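Local coordinates for ABC transporter periplasmic substrate-binding protein (Desulfovibrio alaskensis, PDB 5MY5), which binds tungstate with high selectivity and probably delivers it to the membrane part of an ABC importer, at residues 85-90 and 225-230; 75-80 and 235-240; 195-200 and 209-214. The protein carries 2 engineered substitutions. All blocks are in the same frame, centred on the assembly; numbering follows the deposited sequence.

Contact 1 of 3, residues 85-90 and 225-230; sequences AAEKAF and SAIPVN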
loop_
_atom_site.group_PDB
_atom_site.type_symbol
_atom_site.label_atom_id
_atom_site.label_comp_id
_atom_site.label_asym_id
_atom_site.label_seq_id
_atom_site.Cartn_x
_atom_site.Cartn_y
_atom_site.Cartn_z
ATOM N N ALA A 85 -11.569 4.068 3.588
ATOM C CA ALA A 85 -12.544 5.134 3.933
ATOM C C ALA A 85 -12.878 6.038 2.761
ATOM O O ALA A 85 -14.053 6.342 2.514
ATOM C CB ALA A 85 -12.063 5.981 5.130
ATOM N N ALA A 86 -11.834 6.473 2.028
ATOM C CA ALA A 86 -12.062 7.324 0.870
ATOM C C ALA A 86 -12.830 6.534 -0.213
ATOM O O ALA A 86 -13.631 7.103 -0.906
ATOM C CB ALA A 86 -10.768 7.759 0.353
ATOM N N GLU A 87 -12.509 5.242 -0.344
ATOM C CA GLU A 87 -13.231 4.438 -1.301
ATOM C C GLU A 87 -14.761 4.329 -1.007
ATOM O O GLU A 87 -15.621 4.450 -1.877
ATOM C CB GLU A 87 -12.656 3.051 -1.405
ATOM C CG GLU A 87 -11.225 2.996 -1.941
ATOM C CD GLU A 87 -10.655 1.594 -1.771
ATOM O OE1 GLU A 87 -11.489 0.649 -1.925
ATOM O OE2 GLU A 87 -9.445 1.363 -1.556
ATOM N N LYS A 88 -15.044 4.137 0.288
ATOM C CA LYS A 88 -16.461 4.097 0.732
ATOM C C LYS A 88 -17.208 5.439 0.451
ATOM O O LYS A 88 -18.332 5.470 -0.079
ATOM C CB LYS A 88 -16.598 3.677 2.186
ATOM C CG LYS A 88 -16.233 2.264 2.468
ATOM C CD LYS A 88 -16.070 2.085 3.959
ATOM C CE LYS A 88 -15.727 0.651 4.295
ATOM N NZ LYS A 88 -15.028 0.619 5.605
ATOM N N ALA A 89 -16.529 6.549 0.721
ATOM C CA ALA A 89 -17.076 7.860 0.336
ATOM C C ALA A 89 -17.295 8.054 -1.144
ATOM O O ALA A 89 -18.338 8.605 -1.563
ATOM C CB ALA A 89 -16.208 8.977 0.864
ATOM N N PHE A 90 -16.389 7.472 -1.977
ATOM C CA PHE A 90 -16.548 7.543 -3.414
ATOM C C PHE A 90 -17.779 6.815 -3.917
ATOM O O PHE A 90 -18.509 7.248 -4.763
ATOM C CB PHE A 90 -15.233 7.015 -4.066
ATOM C CG PHE A 90 -15.158 7.151 -5.537
ATOM C CD1 PHE A 90 -14.671 8.268 -6.172
ATOM C CD2 PHE A 90 -15.515 6.020 -6.361
ATOM C CE1 PHE A 90 -14.567 8.324 -7.541
ATOM C CE2 PHE A 90 -15.404 6.099 -7.708
ATOM C CZ PHE A 90 -14.933 7.210 -8.293
ATOM N N SER A 225 -8.667 -2.507 -3.559
ATOM C CA SER A 225 -9.953 -2.773 -4.188
ATOM C C SER A 225 -10.010 -2.165 -5.577
ATOM O O SER A 225 -9.403 -1.112 -5.827
ATOM C CB SER A 225 -11.062 -2.216 -3.349
ATOM O OG SER A 225 -10.994 -2.807 -2.060
ATOM N N ALA A 226 -10.817 -2.798 -6.428
ATOM C CA ALA A 226 -11.180 -2.183 -7.691
ATOM C C ALA A 226 -12.547 -1.582 -7.577
ATOM O O ALA A 226 -13.441 -2.155 -6.869
ATOM C CB ALA A 226 -11.161 -3.203 -8.846
ATOM N N ILE A 227 -12.743 -0.443 -8.228
ATOM C CA ILE A 227 -14.073 0.231 -8.204
ATOM C C ILE A 227 -14.358 0.752 -9.588
ATOM O O ILE A 227 -13.774 1.727 -10.059
ATOM C CB ILE A 227 -14.008 1.467 -7.250
ATOM C CG1 ILE A 227 -13.560 1.056 -5.851
ATOM C CG2 ILE A 227 -15.400 2.067 -7.172
ATOM C CD1 ILE A 227 -13.150 2.225 -4.932
ATOM N N PRO A 228 -15.331 0.118 -10.283
ATOM C CA PRO A 228 -15.853 0.655 -11.535
ATOM C C PRO A 228 -16.472 2.058 -11.311
ATOM O O PRO A 228 -17.219 2.203 -10.339
ATOM C CB PRO A 228 -16.897 -0.372 -11.965
ATOM C CG PRO A 228 -16.429 -1.666 -11.340
ATOM C CD PRO A 228 -15.911 -1.185 -9.960
ATOM N N VAL A 229 -16.182 2.941 -12.203
ATOM C CA VAL A 229 -16.832 4.303 -12.170
ATOM C C VAL A 229 -18.289 4.058 -12.581
ATOM O O VAL A 229 -18.605 3.276 -13.411
ATOM C CB VAL A 229 -16.069 5.240 -13.061
ATOM C CG1 VAL A 229 -16.809 6.598 -13.277
ATOM C CG2 VAL A 229 -14.706 5.536 -12.506
ATOM N N ASN A 230 -19.203 4.751 -11.911
ATOM C CA ASN A 230 -20.656 4.511 -12.036
ATOM C C ASN A 230 -21.227 5.210 -13.258
ATOM O O ASN A 230 -21.072 6.406 -13.403
ATOM C CB ASN A 230 -21.336 5.024 -10.768
ATOM C CG ASN A 230 -22.729 4.513 -10.657
ATOM O OD1 ASN A 230 -23.412 4.287 -11.633
ATOM N ND2 ASN A 230 -23.166 4.334 -9.419
HETATM O O HOH W 1 -9.379 -1.100 -0.546
#
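Ile227 spreads its two branches against the helix, one on Glu87 and the other on Phe90. The CD1 methyl meets the aliphatic part of the glutamate, 3.6 Å from Glu87 CG, while Ile227 CG2 lies 4.0 Å from Phe90 CD2 and approaches that ring obliquely. The first torsion of the isoleucine, chi1 -56°, puts the branches on different sides, CG1 opposite the carbonyl carbon and CG2 opposite the backbone N; the extended chi2 of 166° then carries CD1 to Glu87. Glu87 is extended beyond CG, which carries its carboxylate past the isoleucine to Ser225, where Glu87 OE1 comes within 3.2 Å of Ser225 CB. No direct hydrogen bond joins the two polar side chains. Instead a single water bridges them, donating to Glu87 OE2 at 2.7 Å and accepting from Ser225 OG at 2.8 Å. The buried carboxylate has further partners, a salt bridge from OE1 to Arg99 and a hydrogen bond from OE2 to the backbone N of Ala83; Ser225 OG also bonds Gln101. These fix the rotation of the carboxylate, and the nearby arginine probably favours its charged form. The helix and strand axes approach to 10.5 Å and run nearly parallel, at 17°. Ala226 and Pro228 point away from helix 84-92 and touch helix 239-250, so strand 221-228 carries helices on both faces, a layered alpha/beta build consistent with a lobe of the periplasmic binding protein fold.

Contact 2 of 3, residues 75-80 and 235-240; sequences DVDILL and PKVKKD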
loop_
_atom_site.group_PDB
_atom_site.type_symbol
_atom_site.label_atom_id
_atom_site.label_comp_id
_atom_site.label_asym_id
_atom_site.label_seq_id
_atom_site.Cartn_x
_atom_site.Cartn_y
_atom_site.Cartn_z
ATOM N N ASP A 75 -12.756 10.852 -15.965
ATOM C CA ASP A 75 -11.553 10.735 -16.767
ATOM C C ASP A 75 -11.242 9.247 -17.126
ATOM O O ASP A 75 -10.422 8.919 -18.023
ATOM C CB ASP A 75 -10.319 11.342 -16.092
ATOM C CG ASP A 75 -10.345 12.819 -15.938
ATOM O OD1 ASP A 75 -10.769 13.462 -16.905
ATOM O OD2 ASP A 75 -9.803 13.366 -14.925
ATOM N N VAL A 76 -11.669 8.341 -16.247
ATOM C CA VAL A 76 -11.322 6.929 -16.252
ATOM C C VAL A 76 -12.540 6.050 -16.011
ATOM O O VAL A 76 -13.596 6.483 -15.524
ATOM C CB VAL A 76 -10.207 6.603 -15.199
ATOM C CG1 VAL A 76 -8.917 7.320 -15.469
ATOM C CG2 VAL A 76 -10.705 6.835 -13.765
ATOM N N ASP A 77 -12.424 4.781 -16.385
ATOM C CA ASP A 77 -13.433 3.807 -16.228
ATOM C C ASP A 77 -13.440 3.020 -14.895
ATOM O O ASP A 77 -14.430 2.415 -14.499
ATOM C CB ASP A 77 -13.284 2.776 -17.358
ATOM C CG ASP A 77 -13.258 3.430 -18.745
ATOM O OD1 ASP A 77 -14.244 4.166 -19.077
ATOM O OD2 ASP A 77 -12.282 3.255 -19.507
ATOM N N ILE A 78 -12.268 2.976 -14.268
ATOM C CA ILE A 78 -12.072 2.125 -13.054
ATOM C C ILE A 78 -10.939 2.685 -12.222
ATOM O O ILE A 78 -10.006 3.266 -12.732
ATOM C CB ILE A 78 -11.780 0.663 -13.510
ATOM C CG1 ILE A 78 -11.905 -0.258 -12.342
ATOM C CG2 ILE A 78 -10.476 0.574 -14.237
ATOM C CD1 ILE A 78 -11.864 -1.720 -12.762
ATOM N N LEU A 79 -11.073 2.460 -10.932
ATOM C CA LEU A 79 -10.045 2.787 -9.978
ATOM C C LEU A 79 -9.449 1.454 -9.462
ATOM O O LEU A 79 -10.163 0.512 -9.178
ATOM C CB LEU A 79 -10.645 3.518 -8.743
ATOM C CG LEU A 79 -11.348 4.810 -8.992
ATOM C CD1 LEU A 79 -11.678 5.504 -7.659
ATOM C CD2 LEU A 79 -10.676 5.739 -9.938
ATOM N N LEU A 80 -8.165 1.539 -9.176
ATOM C CA LEU A 80 -7.502 0.429 -8.370
ATOM C C LEU A 80 -6.748 1.181 -7.305
ATOM O O LEU A 80 -5.705 1.764 -7.535
ATOM C CB LEU A 80 -6.559 -0.414 -9.263
ATOM C CG LEU A 80 -5.850 -1.541 -8.516
ATOM C CD1 LEU A 80 -6.800 -2.572 -7.930
ATOM C CD2 LEU A 80 -4.828 -2.172 -9.531
ATOM N N PRO A 235 -21.939 8.901 -17.992
ATOM C CA PRO A 235 -22.723 7.925 -18.748
ATOM C C PRO A 235 -21.959 7.268 -19.869
ATOM O O PRO A 235 -22.472 6.251 -20.360
ATOM C CB PRO A 235 -23.931 8.737 -19.242
ATOM C CG PRO A 235 -24.095 9.751 -18.175
ATOM C CD PRO A 235 -22.699 10.129 -17.724
ATOM N N LYS A 236 -20.816 7.813 -20.302
ATOM C CA LYS A 236 -20.058 7.226 -21.401
ATOM C C LYS A 236 -18.966 6.259 -20.894
ATOM O O LYS A 236 -18.069 5.897 -21.673
ATOM C CB LYS A 236 -19.441 8.338 -22.289
ATOM C CG LYS A 236 -20.543 9.183 -22.967
ATOM C CD LYS A 236 -20.043 9.935 -24.150
ATOM C CE LYS A 236 -21.204 10.720 -24.772
ATOM N NZ LYS A 236 -20.849 11.163 -26.149
ATOM N N VAL A 237 -18.959 5.994 -19.586
ATOM C CA VAL A 237 -17.930 5.114 -18.984
ATOM C C VAL A 237 -18.031 3.687 -19.582
ATOM O O VAL A 237 -19.120 3.182 -19.907
ATOM C CB VAL A 237 -18.064 5.084 -17.425
ATOM C CG1 VAL A 237 -19.129 4.174 -16.908
ATOM C CG2 VAL A 237 -16.748 4.710 -16.817
ATOM N N LYS A 238 -16.862 3.036 -19.716
ATOM C CA LYS A 238 -16.819 1.698 -20.303
ATOM C C LYS A 238 -17.032 0.695 -19.216
ATOM O O LYS A 238 -16.123 -0.036 -18.784
ATOM C CB LYS A 238 -15.488 1.489 -21.054
ATOM C CG LYS A 238 -15.215 2.476 -22.194
ATOM C CD LYS A 238 -16.248 2.307 -23.289
ATOM C CE LYS A 238 -15.748 2.844 -24.638
ATOM N NZ LYS A 238 -16.539 2.247 -25.748
ATOM N N LYS A 239 -18.236 0.617 -18.660
ATOM C CA LYS A 239 -18.581 -0.264 -17.555
ATOM C C LYS A 239 -18.366 -1.731 -17.824
ATOM O O LYS A 239 -17.972 -2.490 -16.938
ATOM C CB LYS A 239 -20.069 -0.039 -17.131
ATOM C CG LYS A 239 -20.593 -0.950 -16.023
ATOM C CD LYS A 239 -19.811 -0.796 -14.687
ATOM C CE LYS A 239 -20.573 -1.201 -13.446
ATOM N NZ LYS A 239 -20.968 -2.628 -13.275
ATOM N N ASP A 240 -18.682 -2.144 -19.051
ATOM C CA ASP A 240 -18.557 -3.568 -19.343
ATOM C C ASP A 240 -17.051 -3.970 -19.364
ATOM O O ASP A 240 -16.711 -5.000 -18.885
ATOM C CB ASP A 240 -19.181 -3.881 -20.693
ATOM C CG ASP A 240 -20.649 -3.787 -20.666
ATOM O OD1 ASP A 240 -21.270 -3.938 -19.583
ATOM O OD2 ASP A 240 -21.203 -3.597 -21.754
#
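Asp77, which has the most surface buried by this contact, accepts the backbone N-H of Lys238 through its OD1 and packs against Val237 with the same side chain. The bond from Lys238 N to Asp77 OD1 is 2.9 Å and almost straight, with an N-H...O angle of 170°. It reaches the oxygen from above the carboxylate, 54° out of the plane. With chi1 at -53°, Asp77 CG lies beside its own backbone N, and the group is directed across to the loop.

Val237 contributes one methyl, CG2, which slides alongside the aspartate. It is 3.5 Å from Asp77 CA and 3.4 Å from Asp77 OD1, and also reaches the backbone of the preceding residue, at 3.8 Å from Val76 O. Lys238 runs side by side with Asp77, pointing the same way, and its CB sits 3.6 Å from Asp77 OD1. The chain then bends at chi2 and carries NZ off from the carboxylate, so aliphatic carbons rather than the ammonium line it. Lys238 is the centre of an inverse gamma turn, closed by a weak bond from Lys239 N to Val237 O of 3.0 Å, and it is the N-cap of helix 239-250.

The other oxygen, Asp77 OD2, bonds the backbone N of Met29 on strand 27-33. Just ahead of the two segments, the Cys74-Cys234 disulfide joins the same parts of the chain covalently. A carboxylate gripped by two backbone N-H groups is probably ionised, and works here as a polar clamp between the loop leading into strand 78-81, strand 27-33 beside it, and the turn that starts helix 239-250.

Contact 3 of 3, residues 195-200 and 209-214; sequences GTYIKY and PLKILV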
loop_
_atom_site.group_PDB
_atom_site.type_symbol
_atom_site.label_atom_id
_atom_site.label_comp_id
_atom_site.label_asym_id
_atom_site.label_seq_id
_atom_site.Cartn_x
_atom_site.Cartn_y
_atom_site.Cartn_z
ATOM N N GLY A 195 7.602 -3.479 0.164
ATOM C CA GLY A 195 8.269 -3.339 -1.136
ATOM C C GLY A 195 9.547 -2.530 -1.041
ATOM O O GLY A 195 10.610 -2.899 -1.501
ATOM N N THR A 196 9.465 -1.330 -0.409
ATOM C CA THR A 196 10.628 -0.491 -0.267
ATOM C C THR A 196 11.686 -1.204 0.623
ATOM O O THR A 196 12.865 -1.085 0.288
ATOM C CB THR A 196 10.285 0.880 0.331
ATOM O OG1 THR A 196 9.277 1.544 -0.488
ATOM C CG2 THR A 196 11.462 1.747 0.368
ATOM N N TYR A 197 11.253 -1.900 1.686
ATOM C CA TYR A 197 12.189 -2.701 2.443
ATOM C C TYR A 197 12.975 -3.727 1.553
ATOM O O TYR A 197 14.211 -3.790 1.644
ATOM C CB TYR A 197 11.605 -3.407 3.634
ATOM C CG TYR A 197 12.696 -4.064 4.410
ATOM C CD1 TYR A 197 13.565 -3.283 5.148
ATOM C CD2 TYR A 197 12.872 -5.475 4.400
ATOM C CE1 TYR A 197 14.617 -3.899 5.846
ATOM C CE2 TYR A 197 13.935 -6.065 5.031
ATOM C CZ TYR A 197 14.775 -5.290 5.741
ATOM O OH TYR A 197 15.750 -5.894 6.457
ATOM N N ILE A 198 12.213 -4.492 0.797
ATOM C CA ILE A 198 12.834 -5.465 -0.128
ATOM C C ILE A 198 13.910 -4.763 -1.007
ATOM O O ILE A 198 15.059 -5.279 -1.193
ATOM C CB ILE A 198 11.740 -6.191 -0.924
ATOM C CG1 ILE A 198 10.947 -7.143 -0.067
ATOM C CG2 ILE A 198 12.400 -6.871 -2.163
ATOM C CD1 ILE A 198 9.666 -7.552 -0.713
ATOM N N LYS A 199 13.616 -3.604 -1.602
ATOM C CA LYS A 199 14.587 -2.921 -2.459
ATOM C C LYS A 199 15.775 -2.448 -1.647
ATOM O O LYS A 199 16.946 -2.561 -2.088
ATOM C CB LYS A 199 13.908 -1.737 -3.225
ATOM C CG LYS A 199 12.878 -2.255 -4.250
ATOM C CD LYS A 199 12.099 -1.162 -4.987
ATOM C CE LYS A 199 11.216 -1.805 -6.090
ATOM N NZ LYS A 199 10.056 -0.952 -6.598
ATOM N N TYR A 200 15.516 -1.892 -0.471
ATOM C CA TYR A 200 16.608 -1.439 0.396
ATOM C C TYR A 200 17.553 -2.650 0.865
ATOM O O TYR A 200 18.775 -2.546 0.844
ATOM C CB TYR A 200 15.958 -0.789 1.666
ATOM C CG TYR A 200 16.862 -0.648 2.863
ATOM C CD1 TYR A 200 17.863 0.301 2.835
ATOM C CD2 TYR A 200 16.704 -1.434 4.035
ATOM C CE1 TYR A 200 18.774 0.431 3.875
ATOM C CE2 TYR A 200 17.542 -1.250 5.106
ATOM C CZ TYR A 200 18.546 -0.323 5.022
ATOM O OH TYR A 200 19.320 -0.313 6.186
ATOM N N PRO A 209 21.575 -3.263 7.943
ATOM C CA PRO A 209 21.573 -3.224 9.383
ATOM C C PRO A 209 20.254 -3.224 10.064
ATOM O O PRO A 209 20.177 -3.561 11.215
ATOM C CB PRO A 209 22.303 -1.914 9.699
ATOM C CG PRO A 209 22.100 -1.049 8.466
ATOM C CD PRO A 209 22.106 -2.055 7.342
ATOM N N LEU A 210 19.180 -2.880 9.332
ATOM C CA LEU A 210 17.830 -2.874 9.833
ATOM C C LEU A 210 17.134 -4.093 9.271
ATOM O O LEU A 210 17.251 -4.374 8.096
ATOM C CB LEU A 210 17.083 -1.627 9.351
ATOM C CG LEU A 210 17.669 -0.286 9.733
ATOM C CD1 LEU A 210 16.886 0.795 9.034
ATOM C CD2 LEU A 210 17.766 -0.116 11.280
ATOM N N LYS A 211 16.500 -4.795 10.154
ATOM C CA LYS A 211 15.796 -6.085 9.876
ATOM C C LYS A 211 14.311 -5.898 10.118
ATOM O O LYS A 211 13.887 -4.996 10.906
ATOM C CB LYS A 211 16.398 -7.161 10.811
ATOM C CG LYS A 211 17.906 -7.224 10.757
ATOM C CD LYS A 211 18.435 -7.639 9.401
ATOM C CE LYS A 211 19.958 -7.852 9.438
ATOM N NZ LYS A 211 20.597 -8.060 8.090
ATOM N N ILE A 212 13.458 -6.729 9.539
ATOM C CA ILE A 212 12.074 -6.734 9.834
ATOM C C ILE A 212 11.864 -7.313 11.220
ATOM O O ILE A 212 12.315 -8.456 11.481
ATOM C CB ILE A 212 11.178 -7.506 8.821
ATOM C CG1 ILE A 212 11.290 -6.844 7.419
ATOM C CG2 ILE A 212 9.772 -7.648 9.352
ATOM C CD1 ILE A 212 10.618 -7.713 6.364
ATOM N N LEU A 213 11.280 -6.537 12.099
ATOM C CA LEU A 213 11.050 -6.930 13.487
ATOM C C LEU A 213 9.624 -7.095 13.867
ATOM O O LEU A 213 9.317 -7.852 14.769
ATOM C CB LEU A 213 11.799 -5.953 14.395
ATOM C CG LEU A 213 13.283 -5.807 14.311
ATOM C CD1 LEU A 213 13.907 -4.676 15.118
ATOM C CD2 LEU A 213 13.908 -7.180 14.728
ATOM N N VAL A 214 8.673 -6.430 13.189
ATOM C CA VAL A 214 7.292 -6.618 13.482
ATOM C C VAL A 214 6.561 -6.731 12.127
ATOM O O VAL A 214 6.747 -5.845 11.326
ATOM C CB VAL A 214 6.730 -5.386 14.255
ATOM C CG1 VAL A 214 5.275 -5.527 14.555
ATOM C CG2 VAL A 214 7.573 -5.102 15.512
#
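Tyr197 supplies the hydrogen bond that joins helix to strand: its OH donates to Leu210 O at 2.7 Å. The C=O...donor angle is 132°, the donor is tilted only 15° from the carbonyl plane, and the oxygen in turn lies at the edge of the tyrosine ring, near its plane. A chi1 of -174°, which sets CG opposite the backbone N, sends the phenol out from the helix to that carbonyl.

CH-pi packing holds the same ring from another direction. Ile212 CG1 sits over one face, 4.0 Å from the centroid of the Tyr197 ring. The ring is thus fixed by an acceptor at its hydroxyl end and an aliphatic branch on its face.

Apolar contact at Tyr200 runs from its CE2 to Leu210 CB, 4.3 Å away. In van der Waals packing, the hydroxyl end lies against Pro209, just before the strand, and Leu210, its first residue: Tyr200 OH is 3.5 Å from Pro209 CD and 3.9 Å from Leu210 CD1. Within the helix, Tyr197 CE1 meets the Tyr200 ring at its edge and in its plane.

Helix 194-203 runs roughly against strand 210-214, with 10.3 Å between the axes. It follows strand 189-193, and both strands pair antiparallel with strand 100-112, whose Ile110 touches Tyr197 and Leu210; the helix also meets helix 176-186 through Thr196 and Tyr200.

From the N terminus, the chain passes through 75-80 and 85-90, then 195-200, 209-214, 225-230 and finally 235-240. The three contacts are therefore nested without crossing: contact 3 closes a short loop of eight residues inside the long loop of contact 1, which lies inside that of contact 2. Contacts 1 and 2 adjoin through neighbouring antiparallel strands, with a probable backbone bond from Ile227 N to Leu79 O of 2.9 Å, and tie helix 84-92 and the start of helix 239-250 to the part of the sheet formed by strands 78-81 and 221-228. Contact 3 lies on the opposite side of the chain's centre, 31 Å from contact 1 between centres, and fastens helix 194-203 to the same sheet.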